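Protoporphyrinogen oxidase (Exiguobacterium sibiricum, PDB 3LOV) probably catalyses the FAD- and oxygen-dependent oxidation of coproporphyrinogen III to coproporphyrin III in heme b biosynthesis. Local coordinates at residues 68-73 against 227-232; 142-147 against 190-195; 370-373 against 378-381. One frame throughout, in Å; residues are numbered along the deposited sequence. Where two conformers were deposited one is given.

From the N terminus, helix 68-75 is reached soon after the first strands of the FAD-binding part. Contact 1 closes the longest loop here, bringing strand 228-231 back to that helix. Contact 2 is nested inside this loop: 142-147, between helices 124-135 and 150-158, meets helix 189-198 within a mainly helical region. Contact 3 follows in series, a short local closure in which the turn at 370-373 meets the start of helix 377-392 beside the seven-stranded mixed sheet. No two contacts touch: contacts 1 and 2 have centres 30 Å apart, and contact 3 lies across the chain's centre from both.

Contact 1. Residues 68-73 against 227-232; sequences ILTDLI and QFLSLE
T70 and I73, one helical turn apart, meet L229 and L231, two residues apart on a strand: a helix packed on a small antiparallel sheet. Helix 68-75 lies against strand 228-231, the middle strand between 62-63 and 82-84. The nearest backbone pairs stay well separated, T70 and L229 at 8.4 Å between CA atoms, so side chains do all the touching.

At one end the side chains of T70 and L229 run at about a right angle to each other, and OG1 of T70 comes within 3.6 Å of CD1 of L229. The hydroxyl has its polar partner in OH of Y62, on the neighbouring strand, so its meeting with CD1 is van der Waals contact. The methyl of L229 that reaches it is the extended one, CD1, since chi2 of 170° carries that branch straight on from CA. The other methyl, CD2 of L229, stays 6.1 Å from OG1 of T70.

The FAD-binding residues D60 and S61 lie just before strand 62-63, so the edge of this small sheet runs close to the cofactor; the side chain of L229 is about 6 Å from that of S61 and about 10 Å from the bound FAD. I68, L69 and L72 rest on helix 447-463.

The second pair is purely apolar. I73 and L231 reach for each other tip to tip, and L82 touches both. Here the leucine uses its other branch: chi2 of 165° sends CD1 onward and leaves CD2 for the isoleucine. That single methyl, CD2 of L231, touches two branches of I73, CG2 at 3.8 Å and CD1 at 4.1 Å.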
ATOM      1  N   ILE A  68      15.204  -2.255   0.517  1.00 24.95           N
ATOM      2  CA  ILE A  68      15.617  -1.236  -0.450  1.00 24.87           C
ATOM      3  C   ILE A  68      15.292   0.189   0.041  1.00 21.61           C
ATOM      4  O   ILE A  68      16.097   1.107  -0.136  1.00 20.94           O
ATOM      5  CB  ILE A  68      15.045  -1.485  -1.875  1.00 28.36           C
ATOM      6  CG1 ILE A  68      15.750  -0.577  -2.887  1.00 28.84           C
ATOM      7  CG2 ILE A  68      13.516  -1.269  -1.924  1.00 18.75           C
ATOM      8  CD1 ILE A  68      15.424  -0.912  -4.343  1.00 33.43           C
ATOM      9  N   LEU A  69      14.169   0.357   0.743  1.00 20.44           N
ATOM     10  CA  LEU A  69      13.763   1.671   1.209  1.00 22.06           C
ATOM     11  C   LEU A  69      14.611   2.064   2.437  1.00 22.44           C
ATOM     12  O   LEU A  69      14.954   3.239   2.617  1.00 23.42           O
ATOM     13  CB  LEU A  69      12.256   1.710   1.526  1.00 21.19           C
ATOM     14  CG  LEU A  69      11.662   3.058   2.003  1.00 23.10           C
ATOM     15  CD1 LEU A  69      12.296   4.272   1.293  1.00 20.11           C
ATOM     16  CD2 LEU A  69      10.140   3.097   1.806  1.00 21.16           C
ATOM     17  N   THR A  70      14.908   1.078   3.293  1.00 22.67           N
ATOM     18  CA  THR A  70      15.857   1.269   4.408  1.00 21.25           C
ATOM     19  C   THR A  70      17.201   1.737   3.876  1.00 20.15           C
ATOM     20  O   THR A  70      17.750   2.714   4.356  1.00 22.26           O
ATOM     21  CB  THR A  70      16.040  -0.021   5.203  1.00 23.47           C
ATOM     22  OG1 THR A  70      14.755  -0.599   5.497  1.00 20.92           O
ATOM     23  CG2 THR A  70      16.823   0.272   6.532  1.00 21.13           C
ATOM     24  N   ASP A  71      17.675   1.084   2.821  1.00 20.46           N
ATOM     25  CA  ASP A  71      18.951   1.431   2.216  1.00 21.26           C
ATOM     26  C   ASP A  71      18.976   2.856   1.629  1.00 20.75           C
ATOM     27  O   ASP A  71      19.953   3.617   1.828  1.00 21.55           O
ATOM     28  CB  ASP A  71      19.293   0.433   1.127  1.00 23.04           C
ATOM     29  CG  ASP A  71      19.614  -0.934   1.661  1.00 24.57           C
ATOM     30  OD1 ASP A  71      20.058  -1.053   2.818  1.00 27.87           O
ATOM     31  OD2 ASP A  71      19.433  -1.895   0.892  1.00 36.51           O
ATOM     32  N   LEU A  72      17.897   3.227   0.932  1.00 21.51           N
ATOM     33  CA  LEU A  72      17.737   4.586   0.414  1.00 19.28           C
ATOM     34  C   LEU A  72      17.739   5.566   1.570  1.00 19.09           C
ATOM     35  O   LEU A  72      18.404   6.617   1.505  1.00 19.41           O
ATOM     36  CB  LEU A  72      16.448   4.722  -0.431  1.00 17.78           C
ATOM     37  CG  LEU A  72      16.176   6.065  -1.091  1.00 25.07           C
ATOM     38  CD1 LEU A  72      17.360   6.358  -2.046  1.00 28.32           C
ATOM     39  CD2 LEU A  72      14.736   6.118  -1.848  1.00 18.42           C
ATOM     40  N   ILE A  73      16.993   5.245   2.627  1.00 16.79           N
ATOM     41  CA  ILE A  73      16.871   6.148   3.762  1.00 16.88           C
ATOM     42  C   ILE A  73      18.263   6.340   4.416  1.00 19.11           C
ATOM     43  O   ILE A  73      18.620   7.457   4.834  1.00 20.15           O
ATOM     44  CB  ILE A  73      15.824   5.601   4.805  1.00 20.10           C
ATOM     45  CG1 ILE A  73      14.386   5.857   4.356  1.00 18.80           C
ATOM     46  CG2 ILE A  73      16.067   6.152   6.237  1.00 20.04           C
ATOM     47  CD1 ILE A  73      13.333   5.062   5.148  1.00 12.76           C
ATOM     48  N   GLN A 227       6.878  -5.485  12.633  1.00 36.33           N
ATOM     49  CA  GLN A 227       7.464  -5.707  11.311  1.00 32.92           C
ATOM     50  C   GLN A 227       7.654  -4.417  10.441  1.00 29.44           C
ATOM     51  O   GLN A 227       8.165  -4.508   9.329  1.00 28.88           O
ATOM     52  CB  GLN A 227       6.618  -6.755  10.560  1.00 33.81           C
ATOM     53  CG  GLN A 227       6.563  -8.135  11.265  1.00 39.11           C
ATOM     54  N   PHE A 228       7.243  -3.247  10.948  1.00 26.29           N
ATOM     55  CA  PHE A 228       7.158  -2.009  10.148  1.00 26.85           C
ATOM     56  C   PHE A 228       8.149  -0.910  10.580  1.00 24.82           C
ATOM     57  O   PHE A 228       8.478  -0.808  11.754  1.00 22.19           O
ATOM     58  CB  PHE A 228       5.718  -1.447  10.173  1.00 28.11           C
ATOM     59  CG  PHE A 228       4.676  -2.407   9.620  1.00 29.49           C
ATOM     60  CD1 PHE A 228       4.372  -2.420   8.263  1.00 31.32           C
ATOM     61  CD2 PHE A 228       4.041  -3.325  10.457  1.00 31.55           C
ATOM     62  CE1 PHE A 228       3.428  -3.324   7.733  1.00 36.15           C
ATOM     63  CE2 PHE A 228       3.100  -4.236   9.938  1.00 39.63           C
ATOM     64  CZ  PHE A 228       2.787  -4.219   8.570  1.00 34.21           C
ATOM     65  N   LEU A 229       8.594  -0.093   9.608  1.00 24.78           N
ATOM     66  CA  LEU A 229       9.475   1.064   9.847  1.00 23.12           C
ATOM     67  C   LEU A 229       8.814   2.345   9.394  1.00 22.80           C
ATOM     68  O   LEU A 229       8.229   2.370   8.298  1.00 20.96           O
ATOM     69  CB  LEU A 229      10.790   0.920   9.050  1.00 23.44           C
ATOM     70  CG  LEU A 229      11.758  -0.154   9.560  1.00 28.68           C
ATOM     71  CD1 LEU A 229      12.889  -0.365   8.555  1.00 22.48           C
ATOM     72  CD2 LEU A 229      12.266   0.247  10.989  1.00 25.50           C
ATOM     73  N   SER A 230       8.920   3.393  10.220  1.00 19.74           N
ATOM     74  CA  SER A 230       8.669   4.740   9.788  1.00 19.34           C
ATOM     75  C   SER A 230       9.835   5.630  10.195  1.00 20.23           C
ATOM     76  O   SER A 230      10.873   5.144  10.577  1.00 19.76           O
ATOM     77  CB  SER A 230       7.384   5.276  10.367  1.00 19.91           C
ATOM     78  OG  SER A 230       6.992   6.452   9.649  1.00 20.34           O
ATOM     79  N   LEU A 231       9.660   6.936  10.087  1.00 19.27           N
ATOM     80  CA  LEU A 231      10.663   7.881  10.533  1.00 21.40           C
ATOM     81  C   LEU A 231      10.089   8.805  11.602  1.00 21.27           C
ATOM     82  O   LEU A 231       8.948   9.290  11.504  1.00 20.36           O
ATOM     83  CB  LEU A 231      11.196   8.716   9.357  1.00 17.65           C
ATOM     84  CG  LEU A 231      11.849   7.949   8.200  1.00 22.40           C
ATOM     85  CD1 LEU A 231      11.955   8.882   6.998  1.00 20.89           C
ATOM     86  CD2 LEU A 231      13.265   7.386   8.528  1.00 13.93           C
ATOM     87  N   GLU A 232      10.959   9.108  12.566  1.00 20.66           N
ATOM     88  CA  GLU A 232      10.649   9.956  13.700  0.70 20.77           C
ATOM     89  C   GLU A 232      10.209  11.317  13.217  1.00 20.39           C
ATOM     90  O   GLU A 232       9.353  11.961  13.812  1.00 21.07           O
ATOM     91  CB  GLU A 232      11.916  10.107  14.580  0.70 24.77           C
ATOM     92  CG  GLU A 232      11.679  10.711  15.972  0.70 31.35           C
ATOM     93  CD  GLU A 232      11.328  12.185  15.942  0.70 36.25           C
ATOM     94  OE1 GLU A 232      11.930  12.952  15.159  0.70 42.21           O
ATOM     95  OE2 GLU A 232      10.434  12.581  16.709  0.70 40.69           O
TER

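Contact 2. Residues 142-147 against 190-195; sequences RIPEQD and QFVANE
I143 packs on V192 and E195, which stand one turn apart on the same face of helix 189-198, and P144 packs on V192. Residues 142-147 have no regular secondary structure; they belong to the loop that leads from helix 124-135 into helix 150-158.

Taking the loop in order, R142 turns away from the helix and I143 carries most of the contact. Its two arms do different jobs: CG2 of I143 lies against CG1 of V192 at 3.8 Å, the two side chains running at a slant, while CD1 is bent off to the side by a chi2 of -90° and reaches the aliphatic shaft of E195. There CD1 of I143 is 3.8 Å from CG of E195, with CB and CD hardly farther, and also 3.8 Å from the backbone O of V192. The isoleucine and glutamate side chains lie alongside and run antiparallel to each other. Because CG of E195 is anti to its backbone N (chi1 -172°) and the chain continues extended, the methyl rests against the shaft and the carboxylate is carried on to its own partners, R157 in a salt bridge at OE2 and Y153 OH in a hydrogen bond at OE1.

P144 comes next, and its ring presents CD to the valine, 4.2 Å from CG1 of V192, so that one valine methyl serves both loop residues.

The contact lies well away from the FAD site, in the mainly helical region of the chain. Helix 150-158 sits alongside both partners, its Y153 packing on P144 and V192, and helix 201-207 covers F191 and N194 on other sides of helix 189-198.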
ATOM      1  N   ARG A 142      -4.590 -30.630  -4.284  1.00 33.48           N
ATOM      2  CA  ARG A 142      -3.386 -30.591  -5.131  1.00 32.70           C
ATOM      3  C   ARG A 142      -2.687 -29.259  -4.954  1.00 32.17           C
ATOM      4  O   ARG A 142      -3.344 -28.206  -4.949  1.00 29.16           O
ATOM      5  CB  ARG A 142      -3.750 -30.707  -6.617  1.00 35.62           C
ATOM      6  CG  ARG A 142      -4.408 -31.999  -7.015  1.00 40.73           C
ATOM      7  CD  ARG A 142      -3.428 -33.171  -6.987  1.00 50.31           C
ATOM      8  NE  ARG A 142      -4.105 -34.411  -7.385  1.00 58.75           N
ATOM      9  CZ  ARG A 142      -4.693 -35.278  -6.554  1.00 63.11           C
ATOM     10  NH1 ARG A 142      -4.711 -35.095  -5.235  1.00 60.62           N
ATOM     11  NH2 ARG A 142      -5.277 -36.355  -7.051  1.00 69.78           N
ATOM     12  N   ILE A 143      -1.367 -29.294  -4.807  1.00 31.14           N
ATOM     13  CA  ILE A 143      -0.547 -28.071  -4.798  1.00 33.30           C
ATOM     14  C   ILE A 143      -0.771 -27.328  -6.147  1.00 32.00           C
ATOM     15  O   ILE A 143      -0.637 -27.939  -7.219  1.00 30.90           O
ATOM     16  CB  ILE A 143       0.970 -28.419  -4.644  1.00 33.86           C
ATOM     17  CG1 ILE A 143       1.252 -28.980  -3.252  1.00 36.39           C
ATOM     18  CG2 ILE A 143       1.854 -27.184  -4.928  1.00 34.99           C
ATOM     19  CD1 ILE A 143       1.611 -27.921  -2.209  1.00 36.37           C
ATOM     20  N   PRO A 144      -1.107 -26.026  -6.107  1.00 31.86           N
ATOM     21  CA  PRO A 144      -1.299 -25.350  -7.407  1.00 34.97           C
ATOM     22  C   PRO A 144       0.027 -25.166  -8.144  1.00 35.46           C
ATOM     23  O   PRO A 144       0.995 -24.680  -7.565  1.00 35.52           O
ATOM     24  CB  PRO A 144      -1.938 -24.007  -7.038  1.00 34.42           C
ATOM     25  CG  PRO A 144      -1.509 -23.775  -5.595  1.00 39.63           C
ATOM     26  CD  PRO A 144      -1.306 -25.124  -4.958  1.00 33.84           C
ATOM     27  N   GLU A 145       0.060 -25.632  -9.389  1.00 37.31           N
ATOM     28  CA  GLU A 145       1.194 -25.422 -10.293  1.00 40.89           C
ATOM     29  C   GLU A 145       1.158 -24.041 -10.922  1.00 39.07           C
ATOM     30  O   GLU A 145       2.163 -23.367 -10.972  1.00 41.79           O
ATOM     31  CB  GLU A 145       1.181 -26.452 -11.417  1.00 43.05           C
ATOM     32  CG  GLU A 145       1.601 -27.844 -10.984  1.00 55.04           C
ATOM     33  CD  GLU A 145       2.135 -28.660 -12.149  1.00 68.73           C
ATOM     34  OE1 GLU A 145       3.304 -28.430 -12.552  1.00 76.30           O
ATOM     35  OE2 GLU A 145       1.385 -29.520 -12.662  1.00 73.83           O
ATOM     36  N   GLN A 146      -0.007 -23.640 -11.410  1.00 39.25           N
ATOM     37  CA  GLN A 146      -0.231 -22.294 -11.949  1.00 38.37           C
ATOM     38  C   GLN A 146      -0.830 -21.424 -10.834  1.00 36.45           C
ATOM     39  O   GLN A 146      -1.548 -21.928  -9.956  1.00 35.43           O
ATOM     40  CB  GLN A 146      -1.229 -22.315 -13.103  1.00 39.27           C
ATOM     41  CG  GLN A 146      -1.345 -23.634 -13.908  1.00 50.99           C
ATOM     42  CD  GLN A 146      -0.094 -23.959 -14.701  1.00 60.66           C
ATOM     43  OE1 GLN A 146       0.383 -25.103 -14.695  1.00 64.67           O
ATOM     44  NE2 GLN A 146       0.449 -22.953 -15.393  1.00 61.09           N
ATOM     45  N   ASP A 147      -0.592 -20.114 -10.895  1.00 31.48           N
ATOM     46  CA  ASP A 147      -1.173 -19.196  -9.924  1.00 28.07           C
ATOM     47  C   ASP A 147      -2.697 -19.279  -9.893  1.00 27.65           C
ATOM     48  O   ASP A 147      -3.318 -19.418 -10.927  1.00 28.07           O
ATOM     49  CB  ASP A 147      -0.727 -17.766 -10.225  1.00 27.56           C
ATOM     50  CG  ASP A 147      -0.897 -16.849  -9.026  1.00 29.41           C
ATOM     51  OD1 ASP A 147      -1.141 -17.358  -7.913  1.00 26.31           O
ATOM     52  OD2 ASP A 147      -0.780 -15.618  -9.176  1.00 23.21           O
ATOM     53  N   GLN A 190       5.031 -18.398   0.212  1.00 31.70           N
ATOM     54  CA  GLN A 190       5.533 -19.235   1.301  0.70 32.84           C
ATOM     55  C   GLN A 190       4.467 -20.218   1.818  1.00 30.86           C
ATOM     56  O   GLN A 190       4.791 -21.316   2.270  1.00 30.54           O
ATOM     57  CB  GLN A 190       6.120 -18.377   2.440  0.70 34.28           C
ATOM     58  CG  GLN A 190       5.121 -17.498   3.239  0.70 35.47           C
ATOM     59  CD  GLN A 190       4.930 -16.128   2.625  0.70 35.18           C
ATOM     60  OE1 GLN A 190       5.017 -15.980   1.417  0.70 32.34           O
ATOM     61  NE2 GLN A 190       4.679 -15.123   3.454  0.70 29.76           N
ATOM     62  N   PHE A 191       3.189 -19.846   1.733  1.00 29.21           N
ATOM     63  CA  PHE A 191       2.121 -20.809   2.059  1.00 30.00           C
ATOM     64  C   PHE A 191       2.268 -22.091   1.258  1.00 28.17           C
ATOM     65  O   PHE A 191       2.193 -23.207   1.811  1.00 25.70           O
ATOM     66  CB  PHE A 191       0.709 -20.258   1.799  1.00 31.41           C
ATOM     67  CG  PHE A 191       0.291 -19.143   2.731  1.00 35.58           C
ATOM     68  CD1 PHE A 191       1.106 -18.727   3.785  1.00 36.82           C
ATOM     69  CD2 PHE A 191      -0.945 -18.515   2.549  1.00 42.72           C
ATOM     70  CE1 PHE A 191       0.706 -17.680   4.630  1.00 41.49           C
ATOM     71  CE2 PHE A 191      -1.355 -17.473   3.387  1.00 37.08           C
ATOM     72  CZ  PHE A 191      -0.529 -17.050   4.425  1.00 43.09           C
ATOM     73  N   VAL A 192       2.445 -21.925  -0.048  1.00 28.50           N
ATOM     74  CA  VAL A 192       2.457 -23.055  -0.978  1.00 26.54           C
ATOM     75  C   VAL A 192       3.786 -23.842  -0.848  1.00 26.20           C
ATOM     76  O   VAL A 192       3.788 -25.082  -0.881  1.00 25.37           O
ATOM     77  CB  VAL A 192       2.235 -22.577  -2.441  1.00 26.10           C
ATOM     78  CG1 VAL A 192       2.314 -23.758  -3.451  1.00 20.85           C
ATOM     79  CG2 VAL A 192       0.891 -21.830  -2.555  1.00 30.14           C
ATOM     80  N   ALA A 193       4.889 -23.101  -0.742  1.00 25.51           N
ATOM     81  CA  ALA A 193       6.239 -23.673  -0.562  1.00 28.76           C
ATOM     82  C   ALA A 193       6.251 -24.560   0.697  1.00 25.34           C
ATOM     83  O   ALA A 193       6.602 -25.708   0.656  1.00 24.26           O
ATOM     84  CB  ALA A 193       7.306 -22.512  -0.449  1.00 27.27           C
ATOM     85  N   ASN A 194       5.764 -24.015   1.795  1.00 24.25           N
ATOM     86  CA  ASN A 194       5.725 -24.752   3.042  1.00 23.03           C
ATOM     87  C   ASN A 194       4.775 -25.928   3.045  1.00 23.20           C
ATOM     88  O   ASN A 194       5.120 -26.976   3.594  1.00 24.45           O
ATOM     89  CB  ASN A 194       5.485 -23.800   4.201  1.00 23.89           C
ATOM     90  CG  ASN A 194       6.675 -22.864   4.422  1.00 27.44           C
ATOM     91  OD1 ASN A 194       6.508 -21.696   4.694  1.00 41.80           O
ATOM     92  ND2 ASN A 194       7.862 -23.392   4.310  1.00 27.19           N
ATOM     93  N   GLU A 195       3.623 -25.789   2.387  1.00 20.68           N
ATOM     94  CA  GLU A 195       2.700 -26.896   2.220  1.00 21.21           C
ATOM     95  C   GLU A 195       3.366 -28.047   1.460  1.00 24.91           C
ATOM     96  O   GLU A 195       3.152 -29.234   1.752  1.00 26.09           O
ATOM     97  CB  GLU A 195       1.457 -26.446   1.419  1.00 18.55           C
ATOM     98  CG  GLU A 195       0.355 -27.491   1.356  1.00 22.03           C
ATOM     99  CD  GLU A 195      -0.946 -27.053   0.634  1.00 30.02           C
ATOM    100  OE1 GLU A 195      -1.054 -25.902   0.182  1.00 37.02           O
ATOM    101  OE2 GLU A 195      -1.867 -27.895   0.509  1.00 24.63           O
TER

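Contact 3. Residues 370-373 against 378-381; sequences DHLV and EVLQ
V379 and L380, in the first turn of helix 377-392, reach back to L372 in the turn that precedes the helix. The chain here comes off strand 357-364, makes a tight bend at 370-373, held by a bond from V373 N to D370 O of 3.0 Å, and then starts the helix, so this is a local turn-to-helix closure beside the mixed sheet.

V379 comes first. Its CG1, anti to the backbone N at a chi1 of 170°, is 4.0 Å from CD2 of L372, the two side chains meeting at a slant near the protein surface. Only this branch of the leucine makes the contact: CD1 of L372 stays 6.2 Å from the same CG1 of V379.

L380 is the buried member, and its CA is 6.0 Å from that of L372. It does not meet the tip of the other leucine. With CG set anti to the backbone N (chi1 -171°), CD1 of L380 slips in beside the base, 4.1 Å from CB of L372 and 3.8 Å from its carbonyl O. L380 also presses on the sheet, touching A311 and V313, I403 and R405, and V364, which L372 touches as well.

Chemically this is aliphatic carbon against aliphatic carbon, plus one methyl beside a carbonyl oxygen in simple van der Waals contact, and such contacts carry little directional preference. The directional bonds at the bend go to the sheet: D370 OD2 to S309 N and V373 O to R405 NE.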
ATOM      1  N   ASP A 370     -17.057   2.953  -1.802  1.00 24.21           N
ATOM      2  CA  ASP A 370     -16.187   4.018  -1.303  1.00 24.05           C
ATOM      3  C   ASP A 370     -16.824   5.401  -1.471  1.00 25.47           C
ATOM      4  O   ASP A 370     -16.115   6.425  -1.496  1.00 22.27           O
ATOM      5  CB  ASP A 370     -14.819   3.966  -2.020  1.00 18.90           C
ATOM      6  CG  ASP A 370     -14.930   4.146  -3.521  1.00 25.99           C
ATOM      7  OD1 ASP A 370     -16.050   4.294  -3.999  1.00 25.39           O
ATOM      8  OD2 ASP A 370     -13.902   4.117  -4.236  1.00 26.80           O
ATOM      9  N   HIS A 371     -18.156   5.429  -1.570  1.00 26.05           N
ATOM     10  CA  HIS A 371     -18.850   6.689  -1.850  1.00 26.30           C
ATOM     11  C   HIS A 371     -18.607   7.729  -0.763  1.00 22.93           C
ATOM     12  O   HIS A 371     -18.551   8.905  -1.064  1.00 22.62           O
ATOM     13  CB  HIS A 371     -20.367   6.463  -1.989  1.00 29.40           C
ATOM     14  CG  HIS A 371     -21.094   6.488  -0.688  1.00 31.02           C
ATOM     15  ND1 HIS A 371     -21.108   5.409   0.172  1.00 32.64           N
ATOM     16  CD2 HIS A 371     -21.814   7.466  -0.088  1.00 36.17           C
ATOM     17  CE1 HIS A 371     -21.813   5.723   1.244  1.00 43.13           C
ATOM     18  NE2 HIS A 371     -22.253   6.963   1.109  1.00 32.53           N
ATOM     19  N   LEU A 372     -18.510   7.305   0.500  1.00 23.92           N
ATOM     20  CA  LEU A 372     -18.202   8.249   1.596  1.00 26.54           C
ATOM     21  C   LEU A 372     -16.984   9.112   1.323  1.00 25.87           C
ATOM     22  O   LEU A 372     -16.941  10.240   1.817  1.00 24.95           O
ATOM     23  CB  LEU A 372     -17.986   7.561   2.937  1.00 28.53           C
ATOM     24  CG  LEU A 372     -19.205   7.355   3.822  1.00 35.52           C
ATOM     25  CD1 LEU A 372     -18.743   6.774   5.145  1.00 28.23           C
ATOM     26  CD2 LEU A 372     -19.975   8.670   4.023  1.00 29.47           C
ATOM     27  N   VAL A 373     -16.020   8.595   0.554  1.00 23.19           N
ATOM     28  CA  VAL A 373     -14.764   9.325   0.293  1.00 27.18           C
ATOM     29  C   VAL A 373     -15.011  10.603  -0.556  1.00 30.53           C
ATOM     30  O   VAL A 373     -14.311  11.617  -0.401  1.00 31.97           O
ATOM     31  CB  VAL A 373     -13.731   8.413  -0.389  1.00 25.77           C
ATOM     32  CG1 VAL A 373     -12.438   9.131  -0.545  1.00 26.82           C
ATOM     33  CG2 VAL A 373     -13.520   7.152   0.448  1.00 23.99           C
ATOM     34  N   GLU A 378     -17.954  16.987   6.666  1.00 35.64           N
ATOM     35  CA  GLU A 378     -18.880  16.864   7.794  1.00 37.58           C
ATOM     36  C   GLU A 378     -19.594  15.520   7.756  1.00 35.07           C
ATOM     37  O   GLU A 378     -19.773  14.905   8.798  1.00 35.25           O
ATOM     38  CB  GLU A 378     -19.922  18.003   7.828  1.00 41.36           C
ATOM     39  CG  GLU A 378     -19.333  19.399   7.576  1.00 48.48           C
ATOM     40  CD  GLU A 378     -19.281  19.725   6.082  1.00 56.92           C
ATOM     41  OE1 GLU A 378     -20.377  19.882   5.493  1.00 65.67           O
ATOM     42  OE2 GLU A 378     -18.165  19.795   5.496  1.00 42.04           O
ATOM     43  N   VAL A 379     -19.991  15.067   6.564  1.00 32.31           N
ATOM     44  CA  VAL A 379     -20.619  13.747   6.419  1.00 33.44           C
ATOM     45  C   VAL A 379     -19.638  12.581   6.707  1.00 33.21           C
ATOM     46  O   VAL A 379     -19.987  11.605   7.365  1.00 35.84           O
ATOM     47  CB  VAL A 379     -21.261  13.593   5.032  1.00 31.73           C
ATOM     48  CG1 VAL A 379     -21.687  12.187   4.805  1.00 30.29           C
ATOM     49  CG2 VAL A 379     -22.460  14.515   4.904  1.00 30.90           C
ATOM     50  N   LEU A 380     -18.412  12.701   6.214  1.00 35.45           N
ATOM     51  CA  LEU A 380     -17.344  11.718   6.471  1.00 33.65           C
ATOM     52  C   LEU A 380     -16.990  11.673   7.967  1.00 32.54           C
ATOM     53  O   LEU A 380     -16.909  10.625   8.583  1.00 29.52           O
ATOM     54  CB  LEU A 380     -16.120  12.107   5.654  1.00 32.68           C
ATOM     55  CG  LEU A 380     -14.909  11.199   5.535  1.00 33.59           C
ATOM     56  CD1 LEU A 380     -15.314   9.734   5.229  1.00 25.69           C
ATOM     57  CD2 LEU A 380     -14.027  11.767   4.435  1.00 28.62           C
ATOM     58  N   GLN A 381     -16.807  12.837   8.553  1.00 32.76           N
ATOM     59  CA  GLN A 381     -16.497  12.923   9.959  1.00 35.71           C
ATOM     60  C   GLN A 381     -17.605  12.340  10.839  1.00 34.23           C
ATOM     61  O   GLN A 381     -17.335  11.587  11.777  1.00 32.45           O
ATOM     62  CB  GLN A 381     -16.296  14.373  10.331  1.00 36.10           C
ATOM     63  CG  GLN A 381     -16.080  14.573  11.798  1.00 46.12           C
ATOM     64  CD  GLN A 381     -15.387  15.866  12.063  1.00 55.34           C
ATOM     65  OE1 GLN A 381     -14.903  16.521  11.132  1.00 57.20           O
ATOM     66  NE2 GLN A 381     -15.331  16.255  13.336  1.00 61.48           N
TER